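Local atomic coordinates of putative nudix hydrolase family member (Chromobacterium violaceum, PDB entry 3F13), a protein that is a member of the Nudix hydrolase family and probably a magnesium-dependent hydrolase, with a substrate that is not established. Residues B[16-22]-B[41-47]; B[107-111]-B[124-128]; B[52-56]-B[83-89]. All coordinates share one frame. Numbering follows the deposited sequence.

Contact 1: residues B[16-22]-B[41-47]; sequences ARRATAI and LPGGKAN
Strand 43-45, with the loop residues on either side of it, runs antiparallel to strand 16-22; the two axes lie 4.7 Å apart at 170°. Leu41 (chi1 m, chi2 t) comes first, its CD1 3.5 Å from Thr20 CG2 and 3.7 Å from Ile22 CD1, while a water links Leu41 O (2.7 Å) to Thr20 OG1 (3.0 Å), which also hydrogen-bonds His84 ND1. Pro42 O accepts from Ala21 N (3.0 Å). Gly43 faces Thr20 in a non-hydrogen-bonded pair, CA-CA 4.4 Å; at phi/psi 149/-169° a CB would collide with Ala19 O and with the preceding carbonyl, so the position calls for glycine. Gly44 and Ala19 form the hydrogen-bonded pair: Ala19 N to Gly44 O 3.0 Å, Gly44 N to Ala19 O 3.1 Å. Lys45 makes a second non-hydrogen-bonded pair, with Arg18, CA-CA 4.3 Å, and its extended side chain brings NZ to 3.4 Å from Ala16 CB. Ala46 N donates to Arg17 O (2.9 Å). Asn47 O receives a weak bond from Arg17 NH1 (3.0 Å), whose guanidinium also holds the Glu50 carbonyl through NH2. Gly44 to Asn47 open the Nudix box (44-65), which runs on from this short strand into helix 52-64. Strand 82-90 pairs in parallel with strand 16-25, Ala19 and Ala21 pack on helix 52-64, and Ile22 and Leu41 meet helix 118-132.

Contact 2: residues B[107-111]-B[124-128]; sequences VSSPD and LRRYA
This is structural packing of a loop on a helix: the chain leaving strand 103-107 folds back on helix 118-132, closing the strand-loop-helix connection, and Leu124 also touches Val29 and Leu41 on the sheet side. Val107 closes the strand in extended conformation (phi/psi -114/127°). With chi1 t it sets CG1 3.9 Å from CD1 of Leu124, which is m, t. The chain then turns through Ser108 and Ser109 to Pro110 (-67/-11°), whose CA is 5.3 Å from that of Arg125. The CA-to-CB bond of Pro110 points toward the helix and the C-gamma-exo ring packs on it: CB lies 3.4 Å from Arg125 CG and 4.2 Å from Leu124 CB, and CG 3.8 Å from Ala128 CB, one turn on from Leu124 (Ala128 N to Leu124 O 2.9 Å). An ST turn spans Ser109 to Asp111, with Asp111 N donating to Ser109 OG at 3.2 Å. With chi1 m, Asp111 meets Arg125 in a salt bridge, OD2 to NH1 2.3 Å. Arg121 binds the Pro110 carbonyl. Apolar packing thus grades into charge pairing from Val107 to Asp111, and the modelled bridge is so short that its length deserves caution.

Contact 3: residues B[52-56]-B[83-89]; sequences RSQAL and AHKVYLC
Arg52 lies across the start of strand 83-89, one face of its guanidinium over Lys85 CE (NH1 to CE 3.6 Å) and its edge turned to the carbonyl of Ala83, to whose O its NH2 donates at 3.0 Å. The side chain gets there with chi1 to chi3 at m, t, m. The two positive groups come within 4.6 Å, NH1 of Arg52 to NZ of Lys85, but Lys85 has its own salt bridge with Asp76. The helix 52-56 crosses above the extended strand at -63°, the axes approaching to 9.5 Å, and the nearest CA pair is Arg52-Lys85 at 6.8 Å. Within the helix, Leu56 N donates to Arg52 O at 2.8 Å. Every second residue of the strand, Lys85, Tyr87 and Cys89, has CB toward the helix, and Val86 and Leu88 between them point away. Tyr87 (chi1 m) extends beneath the first turn, its OH 3.5 Å from Arg52 CB. Leu56 (t, p) places CD2 3.2 Å from Tyr87 CD2 and 3.7 Å from Cys89 SG, a close apolar junction in the interior. Such packing of the Nudix-box helix on the central sheet is characteristic of the Nudix fold. Strand 83-89 runs between strands 16-25 and 70-78; Leu56 also touches Ala19 of the former, and Ser53 OG bonds to Ile68 O of the second subunit.

Contacts 1 and 3 have centres about 6 Å apart and share one sheet: Ala16 O to Ala83 N (2.8 Å) and Thr20 OG1 to His84 ND1 (2.7 Å) are probable hydrogen bonds joining strands 16-25 and 82-90. Contact 2 is about 18 Å from contact 1 and 17 Å from contact 3, centre to centre, on the opposite side of the chain's centre from contact 3. Leu41 CD2 to Leu124 CD2 (4.0 Å) and Tyr127 OH to Leu88 CD1 (3.7 Å) join it to them. Contacts 1 and 3 both involve the Nudix box, which in relatives binds the catalytic magnesium; contact 2 lies on helix 118-132, which packs on Ile22 and Leu41, while helix 52-64 packs on Ala19 and Ala21.

Contact 1: residues B[16-22]-B[41-47]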
ATOM      1  N   ALA B  16     -13.460   2.486  17.913  1.00 29.70           N
ATOM      2  CA  ALA B  16     -13.590   1.766  16.638  1.00 29.29           C
ATOM      3  C   ALA B  16     -12.406   2.009  15.720  1.00 28.12           C
ATOM      4  O   ALA B  16     -11.863   3.105  15.681  1.00 30.46           O
ATOM      5  CB  ALA B  16     -14.892   2.137  15.909  1.00 29.55           C
ATOM      6  N   ARG B  17     -12.027   0.992  14.962  1.00 28.04           N
ATOM      7  CA  ARG B  17     -10.851   1.140  14.063  1.00 28.07           C
ATOM      8  C   ARG B  17     -11.252   1.778  12.747  1.00 28.20           C
ATOM      9  O   ARG B  17     -12.177   1.285  12.064  1.00 28.94           O
ATOM     10  CB  ARG B  17     -10.214  -0.217  13.813  1.00 27.59           C
ATOM     11  CG  ARG B  17      -9.571  -0.870  15.056  1.00 28.22           C
ATOM     12  CD  ARG B  17      -8.969  -2.244  14.673  1.00 28.06           C
ATOM     13  NE  ARG B  17     -10.007  -3.096  14.077  1.00 26.71           N
ATOM     14  CZ  ARG B  17      -9.953  -3.676  12.872  1.00 28.40           C
ATOM     15  NH1 ARG B  17     -10.980  -4.400  12.462  1.00 28.98           N
ATOM     16  NH2 ARG B  17      -8.885  -3.592  12.081  1.00 27.37           N
ATOM     17  N   ARG B  18     -10.607   2.892  12.380  1.00 26.93           N
ATOM     18  CA  ARG B  18     -10.946   3.533  11.117  1.00 26.64           C
ATOM     19  C   ARG B  18      -9.680   3.649  10.302  1.00 26.91           C
ATOM     20  O   ARG B  18      -8.593   3.706  10.888  1.00 26.94           O
ATOM     21  CB  ARG B  18     -11.554   4.917  11.327  1.00 28.07           C
ATOM     22  CG  ARG B  18     -12.944   4.844  11.990  1.00 28.34           C
ATOM     23  CD  ARG B  18     -13.621   6.192  12.030  1.00 31.17           C
ATOM     24  NE  ARG B  18     -13.978   6.713  10.707  1.00 34.78           N
ATOM     25  CZ  ARG B  18     -15.211   6.655  10.207  1.00 36.16           C
ATOM     26  NH1 ARG B  18     -15.452   7.148   9.001  1.00 37.87           N
ATOM     27  NH2 ARG B  18     -16.188   6.085  10.907  1.00 36.85           N
ATOM     28  N   ALA B  19      -9.813   3.653   8.972  1.00 26.48           N
ATOM     29  CA  ALA B  19      -8.657   3.993   8.106  1.00 25.33           C
ATOM     30  C   ALA B  19      -8.932   5.357   7.488  1.00 24.98           C
ATOM     31  O   ALA B  19     -10.082   5.665   7.181  1.00 27.40           O
ATOM     32  CB  ALA B  19      -8.441   2.950   6.984  1.00 25.67           C
ATOM     33  N   THR B  20      -7.903   6.174   7.273  1.00 25.45           N
ATOM     34  CA  THR B  20      -8.135   7.482   6.686  1.00 25.47           C
ATOM     35  C   THR B  20      -7.061   7.666   5.629  1.00 25.36           C
ATOM     36  O   THR B  20      -5.905   7.288   5.911  1.00 24.14           O
ATOM     37  CB  THR B  20      -7.991   8.564   7.767  1.00 26.51           C
ATOM     38  OG1 THR B  20      -9.101   8.436   8.677  1.00 30.02           O
ATOM     39  CG2 THR B  20      -7.956   9.983   7.157  1.00 26.29           C
ATOM     40  N   ALA B  21      -7.427   8.179   4.443  1.00 25.06           N
ATOM     41  CA  ALA B  21      -6.457   8.378   3.318  1.00 24.84           C
ATOM     42  C   ALA B  21      -6.108   9.820   3.087  1.00 25.85           C
ATOM     43  O   ALA B  21      -6.990  10.692   3.059  1.00 24.73           O
ATOM     44  CB  ALA B  21      -7.031   7.831   1.995  1.00 25.60           C
ATOM     45  N   ILE B  22      -4.829  10.054   2.863  1.00 24.23           N
ATOM     46  CA  ILE B  22      -4.368  11.324   2.350  1.00 24.61           C
ATOM     47  C   ILE B  22      -3.977  11.053   0.924  1.00 24.58           C
ATOM     48  O   ILE B  22      -3.017  10.317   0.686  1.00 23.45           O
ATOM     49  CB  ILE B  22      -3.115  11.810   3.075  1.00 25.24           C
ATOM     50  CG1 ILE B  22      -3.444  12.257   4.510  1.00 27.27           C
ATOM     51  CG2 ILE B  22      -2.468  12.947   2.233  1.00 24.19           C
ATOM     52  CD1 ILE B  22      -4.515  11.500   5.181  1.00 32.78           C
ATOM     53  N   LEU B  41     -11.497  13.890   5.245  1.00 28.52           N
ATOM     54  CA  LEU B  41     -10.642  12.947   4.510  1.00 27.85           C
ATOM     55  C   LEU B  41     -11.371  11.621   4.250  1.00 27.35           C
ATOM     56  O   LEU B  41     -12.103  11.134   5.088  1.00 28.85           O
ATOM     57  CB  LEU B  41      -9.407  12.667   5.325  1.00 27.27           C
ATOM     58  CG  LEU B  41      -8.451  13.838   5.441  1.00 26.32           C
ATOM     59  CD1 LEU B  41      -7.462  13.381   6.496  1.00 27.38           C
ATOM     60  CD2 LEU B  41      -7.723  14.225   4.129  1.00 28.33           C
ATOM     61  N   PRO B  42     -11.149  11.028   3.076  1.00 27.56           N
ATOM     62  CA  PRO B  42     -11.817   9.768   2.728  1.00 26.96           C
ATOM     63  C   PRO B  42     -11.427   8.623   3.679  1.00 27.21           C
ATOM     64  O   PRO B  42     -10.358   8.640   4.239  1.00 27.33           O
ATOM     65  CB  PRO B  42     -11.307   9.462   1.317  1.00 27.68           C
ATOM     66  CG  PRO B  42     -10.280  10.516   0.974  1.00 28.54           C
ATOM     67  CD  PRO B  42     -10.291  11.569   2.014  1.00 27.17           C
ATOM     68  N   GLY B  43     -12.284   7.616   3.844  1.00 28.05           N
ATOM     69  CA  GLY B  43     -11.927   6.510   4.713  1.00 28.64           C
ATOM     70  C   GLY B  43     -13.173   5.945   5.343  1.00 29.80           C
ATOM     71  O   GLY B  43     -14.286   6.311   4.932  1.00 30.94           O
ATOM     72  N   GLY B  44     -13.009   5.080   6.337  1.00 29.07           N
ATOM     73  CA  GLY B  44     -14.178   4.496   7.011  1.00 29.89           C
ATOM     74  C   GLY B  44     -13.821   3.468   8.062  1.00 29.73           C
ATOM     75  O   GLY B  44     -12.674   3.245   8.358  1.00 28.16           O
ATOM     76  N   LYS B  45     -14.830   2.818   8.624  1.00 28.70           N
ATOM     77  CA  LYS B  45     -14.586   1.862   9.655  1.00 29.79           C
ATOM     78  C   LYS B  45     -14.178   0.507   9.085  1.00 29.74           C
ATOM     79  O   LYS B  45     -14.709   0.059   8.058  1.00 30.06           O
ATOM     80  CB  LYS B  45     -15.839   1.719  10.518  1.00 30.49           C
ATOM     81  CG  LYS B  45     -15.574   1.102  11.864  1.00 35.10           C
ATOM     82  CD  LYS B  45     -16.892   0.898  12.630  1.00 41.21           C
ATOM     83  CE  LYS B  45     -16.714  -0.138  13.710  1.00 43.47           C
ATOM     84  NZ  LYS B  45     -17.538   0.230  14.914  1.00 50.30           N
ATOM     85  N   ALA B  46     -13.234  -0.137   9.752  1.00 29.68           N
ATOM     86  CA  ALA B  46     -12.763  -1.480   9.397  1.00 30.43           C
ATOM     87  C   ALA B  46     -13.734  -2.570   9.888  1.00 30.58           C
ATOM     88  O   ALA B  46     -14.251  -2.473  10.990  1.00 30.78           O
ATOM     89  CB  ALA B  46     -11.419  -1.711  10.022  1.00 31.65           C
ATOM     90  N   ASN B  47     -13.969  -3.608   9.099  1.00 32.83           N
ATOM     91  CA  ASN B  47     -14.848  -4.696   9.591  1.00 32.57           C
ATOM     92  C   ASN B  47     -14.053  -5.610  10.503  1.00 33.11           C
ATOM     93  O   ASN B  47     -12.811  -5.633  10.459  1.00 32.52           O
ATOM     94  CB  ASN B  47     -15.416  -5.508   8.429  1.00 33.41           C
ATOM     95  CG  ASN B  47     -16.293  -4.688   7.513  1.00 33.84           C
ATOM     96  OD1 ASN B  47     -16.190  -4.800   6.290  1.00 39.97           O
ATOM     97  ND2 ASN B  47     -17.160  -3.866   8.089  1.00 34.36           N
TER
HETATM   98  O   HOH W   1     -13.670  -3.887  13.451  1.00 33.09           O
HETATM   99  O   HOH W   2     -11.411   9.922   7.437  1.00 43.50           O

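Contact 2: residues B[107-111]-B[124-128]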
ATOM      1  N   VAL B 107      -7.911  20.170  -0.832  1.00 36.73           N
ATOM      2  CA  VAL B 107      -7.476  21.070   0.218  1.00 37.91           C
ATOM      3  C   VAL B 107      -5.979  21.397   0.080  1.00 38.67           C
ATOM      4  O   VAL B 107      -5.172  20.481   0.006  1.00 38.10           O
ATOM      5  CB  VAL B 107      -7.692  20.437   1.571  1.00 37.54           C
ATOM      6  CG1 VAL B 107      -6.854  21.181   2.604  1.00 37.39           C
ATOM      7  CG2 VAL B 107      -9.185  20.395   1.912  1.00 38.48           C
ATOM      8  N   SER B 108      -5.612  22.684   0.060  1.00 39.76           N
ATOM      9  CA  SER B 108      -4.194  23.072  -0.185  1.00 40.86           C
ATOM     10  C   SER B 108      -3.370  23.313   1.079  1.00 41.66           C
ATOM     11  O   SER B 108      -2.127  23.346   1.035  1.00 42.98           O
ATOM     12  CB  SER B 108      -4.101  24.304  -1.111  1.00 41.55           C
ATOM     13  N   SER B 109      -4.041  23.497   2.209  1.00 41.23           N
ATOM     14  CA  SER B 109      -3.330  23.644   3.470  1.00 41.07           C
ATOM     15  C   SER B 109      -4.277  23.371   4.632  1.00 41.03           C
ATOM     16  O   SER B 109      -5.491  23.502   4.471  1.00 41.49           O
ATOM     17  CB  SER B 109      -2.656  25.026   3.570  1.00 41.16           C
ATOM     18  OG  SER B 109      -3.363  25.907   4.408  1.00 39.68           O
ATOM     19  N   PRO B 110      -3.734  22.949   5.787  1.00 40.90           N
ATOM     20  CA  PRO B 110      -4.549  22.584   6.937  1.00 40.91           C
ATOM     21  C   PRO B 110      -5.264  23.811   7.495  1.00 41.11           C
ATOM     22  O   PRO B 110      -6.145  23.683   8.337  1.00 40.98           O
ATOM     23  CB  PRO B 110      -3.524  22.084   7.954  1.00 41.48           C
ATOM     24  CG  PRO B 110      -2.267  21.831   7.149  1.00 41.63           C
ATOM     25  CD  PRO B 110      -2.299  22.865   6.089  1.00 41.38           C
ATOM     26  N   ASP B 111      -4.879  24.990   7.028  1.00 41.21           N
ATOM     27  CA  ASP B 111      -5.557  26.213   7.457  1.00 41.56           C
ATOM     28  C   ASP B 111      -6.551  26.681   6.423  1.00 41.16           C
ATOM     29  O   ASP B 111      -6.916  27.850   6.395  1.00 41.85           O
ATOM     30  CB  ASP B 111      -4.547  27.320   7.722  1.00 42.12           C
ATOM     31  CG  ASP B 111      -3.662  27.006   8.891  1.00 44.44           C
ATOM     32  OD1 ASP B 111      -2.419  27.046   8.689  1.00 48.61           O
ATOM     33  OD2 ASP B 111      -4.198  26.702  10.003  1.00 44.15           O
ATOM     34  N   LEU B 124      -4.612  16.600   8.866  1.00 30.69           N
ATOM     35  CA  LEU B 124      -3.874  17.311   7.824  1.00 31.36           C
ATOM     36  C   LEU B 124      -2.759  18.166   8.390  1.00 31.61           C
ATOM     37  O   LEU B 124      -1.719  18.355   7.735  1.00 31.97           O
ATOM     38  CB  LEU B 124      -4.817  18.176   6.971  1.00 32.49           C
ATOM     39  CG  LEU B 124      -5.657  17.379   5.989  1.00 34.27           C
ATOM     40  CD1 LEU B 124      -6.613  18.328   5.281  1.00 37.57           C
ATOM     41  CD2 LEU B 124      -4.714  16.630   5.026  1.00 37.21           C
ATOM     42  N   ARG B 125      -2.951  18.703   9.599  1.00 31.79           N
ATOM     43  CA  ARG B 125      -1.865  19.465  10.217  1.00 31.62           C
ATOM     44  C   ARG B 125      -0.640  18.576  10.491  1.00 30.87           C
ATOM     45  O   ARG B 125       0.496  18.966  10.248  1.00 31.42           O
ATOM     46  CB  ARG B 125      -2.322  20.132  11.524  1.00 31.69           C
ATOM     47  CG  ARG B 125      -3.225  21.292  11.284  1.00 36.11           C
ATOM     48  CD  ARG B 125      -3.057  22.390  12.378  1.00 40.19           C
ATOM     49  NE  ARG B 125      -3.571  23.623  11.803  1.00 43.39           N
ATOM     50  CZ  ARG B 125      -4.806  24.039  11.995  1.00 44.93           C
ATOM     51  NH1 ARG B 125      -5.239  25.153  11.412  1.00 47.50           N
ATOM     52  NH2 ARG B 125      -5.601  23.341  12.791  1.00 47.27           N
ATOM     53  N   ARG B 126      -0.884  17.388  11.019  1.00 30.39           N
ATOM     54  CA  ARG B 126       0.184  16.462  11.360  1.00 29.82           C
ATOM     55  C   ARG B 126       0.865  15.984  10.100  1.00 29.77           C
ATOM     56  O   ARG B 126       2.078  15.848  10.051  1.00 29.42           O
ATOM     57  CB  ARG B 126      -0.394  15.274  12.111  1.00 31.92           C
ATOM     58  CG  ARG B 126       0.663  14.389  12.734  1.00 35.58           C
ATOM     59  CD  ARG B 126       0.075  13.812  14.048  1.00 43.15           C
ATOM     60  NE  ARG B 126       0.760  12.593  14.455  1.00 46.69           N
ATOM     61  CZ  ARG B 126       0.177  11.622  15.150  1.00 46.02           C
ATOM     62  NH1 ARG B 126       0.870  10.552  15.478  1.00 49.35           N
ATOM     63  NH2 ARG B 126      -1.105  11.717  15.481  1.00 46.84           N
ATOM     64  N   TYR B 127       0.063  15.703   9.081  1.00 28.74           N
ATOM     65  CA  TYR B 127       0.607  15.290   7.787  1.00 30.09           C
ATOM     66  C   TYR B 127       1.490  16.409   7.214  1.00 29.52           C
ATOM     67  O   TYR B 127       2.549  16.173   6.642  1.00 29.21           O
ATOM     68  CB  TYR B 127      -0.535  15.038   6.805  1.00 28.72           C
ATOM     69  CG  TYR B 127      -0.030  14.895   5.380  1.00 31.15           C
ATOM     70  CD1 TYR B 127       0.700  13.771   5.003  1.00 31.75           C
ATOM     71  CD2 TYR B 127      -0.267  15.872   4.413  1.00 28.59           C
ATOM     72  CE1 TYR B 127       1.171  13.628   3.707  1.00 30.52           C
ATOM     73  CE2 TYR B 127       0.201  15.728   3.108  1.00 29.46           C
ATOM     74  CZ  TYR B 127       0.926  14.600   2.776  1.00 29.49           C
ATOM     75  OH  TYR B 127       1.393  14.431   1.491  1.00 34.89           O
ATOM     76  N   ALA B 128       1.029  17.639   7.351  1.00 30.26           N
ATOM     77  CA  ALA B 128       1.828  18.778   6.877  1.00 30.51           C
ATOM     78  C   ALA B 128       3.202  18.823   7.549  1.00 31.59           C
ATOM     79  O   ALA B 128       4.205  19.084   6.879  1.00 31.78           O
ATOM     80  CB  ALA B 128       1.085  20.068   7.118  1.00 30.49           C
TER

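Contact 3: residues B[52-56]-B[83-89]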
ATOM      1  N   ARG B  52      -7.038  -2.363   8.918  1.00 25.09           N
ATOM      2  CA  ARG B  52      -7.298  -1.001   8.430  1.00 25.19           C
ATOM      3  C   ARG B  52      -6.743  -0.762   7.032  1.00 25.67           C
ATOM      4  O   ARG B  52      -7.327  -0.036   6.238  1.00 25.57           O
ATOM      5  CB  ARG B  52      -6.813   0.039   9.448  1.00 25.67           C
ATOM      6  CG  ARG B  52      -7.900   0.233  10.501  1.00 24.16           C
ATOM      7  CD  ARG B  52      -7.455   0.970  11.736  1.00 25.01           C
ATOM      8  NE  ARG B  52      -6.673   0.112  12.613  1.00 26.13           N
ATOM      9  CZ  ARG B  52      -6.236   0.485  13.825  1.00 26.68           C
ATOM     10  NH1 ARG B  52      -5.503  -0.343  14.523  1.00 28.57           N
ATOM     11  NH2 ARG B  52      -6.562   1.675  14.356  1.00 27.17           N
ATOM     12  N   SER B  53      -5.634  -1.411   6.708  1.00 25.87           N
ATOM     13  CA  SER B  53      -5.068  -1.165   5.390  1.00 26.63           C
ATOM     14  C   SER B  53      -5.989  -1.818   4.361  1.00 26.75           C
ATOM     15  O   SER B  53      -6.138  -1.294   3.275  1.00 29.07           O
ATOM     16  CB  SER B  53      -3.669  -1.750   5.293  1.00 26.50           C
ATOM     17  OG  SER B  53      -3.683  -3.094   5.731  1.00 26.71           O
ATOM     18  N   GLN B  54      -6.689  -2.907   4.733  1.00 27.63           N
ATOM     19  CA  GLN B  54      -7.655  -3.533   3.821  1.00 27.93           C
ATOM     20  C   GLN B  54      -8.893  -2.655   3.685  1.00 27.72           C
ATOM     21  O   GLN B  54      -9.424  -2.431   2.594  1.00 27.95           O
ATOM     22  CB  GLN B  54      -8.118  -4.884   4.360  1.00 27.59           C
ATOM     23  CG  GLN B  54      -7.114  -5.972   4.182  1.00 30.71           C
ATOM     24  CD  GLN B  54      -7.593  -7.276   4.803  1.00 32.43           C
ATOM     25  OE1 GLN B  54      -7.412  -7.506   5.994  1.00 31.86           O
ATOM     26  NE2 GLN B  54      -8.210  -8.131   3.990  1.00 36.92           N
ATOM     27  N   ALA B  55      -9.375  -2.199   4.814  1.00 27.53           N
ATOM     28  CA  ALA B  55     -10.533  -1.357   4.812  1.00 28.00           C
ATOM     29  C   ALA B  55     -10.253  -0.077   4.005  1.00 27.83           C
ATOM     30  O   ALA B  55     -11.117   0.432   3.300  1.00 28.11           O
ATOM     31  CB  ALA B  55     -10.912  -1.051   6.244  1.00 28.97           C
ATOM     32  N   LEU B  56      -9.029   0.452   4.089  1.00 26.69           N
ATOM     33  CA  LEU B  56      -8.746   1.702   3.373  1.00 26.35           C
ATOM     34  C   LEU B  56      -8.981   1.524   1.852  1.00 25.86           C
ATOM     35  O   LEU B  56      -9.637   2.345   1.200  1.00 25.82           O
ATOM     36  CB  LEU B  56      -7.316   2.178   3.636  1.00 27.45           C
ATOM     37  CG  LEU B  56      -7.277   3.689   3.205  1.00 28.11           C
ATOM     38  CD1 LEU B  56      -8.556   4.368   3.760  1.00 33.56           C
ATOM     39  CD2 LEU B  56      -6.111   4.494   3.627  1.00 32.03           C
ATOM     40  N   ALA B  83     -10.145   5.098  16.527  1.00 27.46           N
ATOM     41  CA  ALA B  83      -8.695   5.006  16.382  1.00 27.34           C
ATOM     42  C   ALA B  83      -8.325   4.936  14.895  1.00 27.45           C
ATOM     43  O   ALA B  83      -8.550   3.919  14.267  1.00 27.30           O
ATOM     44  CB  ALA B  83      -8.133   3.792  17.134  1.00 27.02           C
ATOM     45  N   HIS B  84      -7.756   6.018  14.336  1.00 26.95           N
ATOM     46  CA  HIS B  84      -7.493   6.037  12.911  1.00 25.84           C
ATOM     47  C   HIS B  84      -6.085   5.547  12.647  1.00 26.20           C
ATOM     48  O   HIS B  84      -5.174   5.871  13.416  1.00 26.33           O
ATOM     49  CB  HIS B  84      -7.529   7.475  12.353  1.00 26.56           C
ATOM     50  CG  HIS B  84      -8.882   8.118  12.405  1.00 26.88           C
ATOM     51  ND1 HIS B  84      -9.665   8.315  11.286  1.00 29.86           N
ATOM     52  CD2 HIS B  84      -9.582   8.623  13.447  1.00 29.41           C
ATOM     53  CE1 HIS B  84     -10.786   8.928  11.636  1.00 30.60           C
ATOM     54  NE2 HIS B  84     -10.754   9.137  12.941  1.00 31.60           N
ATOM     55  N   LYS B  85      -5.904   4.751  11.601  1.00 25.26           N
ATOM     56  CA  LYS B  85      -4.571   4.722  10.950  1.00 24.88           C
ATOM     57  C   LYS B  85      -4.644   5.603   9.718  1.00 25.25           C
ATOM     58  O   LYS B  85      -5.590   5.516   8.922  1.00 24.17           O
ATOM     59  CB  LYS B  85      -4.117   3.319  10.576  1.00 24.66           C
ATOM     60  CG  LYS B  85      -3.579   2.526  11.771  1.00 29.34           C
ATOM     61  CD  LYS B  85      -3.057   1.173  11.395  1.00 33.72           C
ATOM     62  CE  LYS B  85      -2.515   0.496  12.642  1.00 36.63           C
ATOM     63  NZ  LYS B  85      -1.387   1.261  13.274  1.00 40.46           N
ATOM     64  N   VAL B  86      -3.613   6.425   9.526  1.00 23.24           N
ATOM     65  CA  VAL B  86      -3.611   7.373   8.427  1.00 23.68           C
ATOM     66  C   VAL B  86      -2.562   6.972   7.396  1.00 23.12           C
ATOM     67  O   VAL B  86      -1.431   6.706   7.789  1.00 23.92           O
ATOM     68  CB  VAL B  86      -3.252   8.784   8.975  1.00 24.12           C
ATOM     69  CG1 VAL B  86      -3.241   9.849   7.843  1.00 26.59           C
ATOM     70  CG2 VAL B  86      -4.280   9.172  10.038  1.00 24.35           C
ATOM     71  N   TYR B  87      -2.925   6.958   6.108  1.00 21.11           N
ATOM     72  CA  TYR B  87      -2.037   6.491   5.025  1.00 23.49           C
ATOM     73  C   TYR B  87      -1.994   7.474   3.858  1.00 23.39           C
ATOM     74  O   TYR B  87      -3.047   7.982   3.425  1.00 24.96           O
ATOM     75  CB  TYR B  87      -2.556   5.190   4.390  1.00 21.98           C
ATOM     76  CG  TYR B  87      -2.888   4.084   5.372  1.00 21.14           C
ATOM     77  CD1 TYR B  87      -1.995   3.029   5.579  1.00 23.51           C
ATOM     78  CD2 TYR B  87      -4.085   4.094   6.098  1.00 22.05           C
ATOM     79  CE1 TYR B  87      -2.262   2.009   6.460  1.00 22.54           C
ATOM     80  CE2 TYR B  87      -4.378   3.031   6.997  1.00 21.02           C
ATOM     81  CZ  TYR B  87      -3.429   2.019   7.192  1.00 20.59           C
ATOM     82  OH  TYR B  87      -3.696   0.955   8.059  1.00 26.80           O
ATOM     83  N   LEU B  88      -0.818   7.662   3.284  1.00 22.68           N
ATOM     84  CA  LEU B  88      -0.663   8.452   2.057  1.00 23.79           C
ATOM     85  C   LEU B  88      -0.867   7.437   0.942  1.00 25.19           C
ATOM     86  O   LEU B  88      -0.189   6.401   0.929  1.00 25.90           O
ATOM     87  CB  LEU B  88       0.761   8.998   1.954  1.00 23.28           C
ATOM     88  CG  LEU B  88       1.070   9.770   0.652  1.00 25.26           C
ATOM     89  CD1 LEU B  88       0.291  11.073   0.552  1.00 25.03           C
ATOM     90  CD2 LEU B  88       2.572  10.076   0.533  1.00 29.13           C
ATOM     91  N   CYS B  89      -1.825   7.682   0.064  1.00 26.48           N
ATOM     92  CA  CYS B  89      -2.146   6.721  -1.007  1.00 28.96           C
ATOM     93  C   CYS B  89      -1.965   7.282  -2.413  1.00 30.04           C
ATOM     94  O   CYS B  89      -2.274   8.436  -2.659  1.00 29.43           O
ATOM     95  CB  CYS B  89      -3.595   6.274  -0.883  1.00 29.42           C
ATOM     96  SG  CYS B  89      -4.084   5.706   0.770  1.00 31.23           S
TER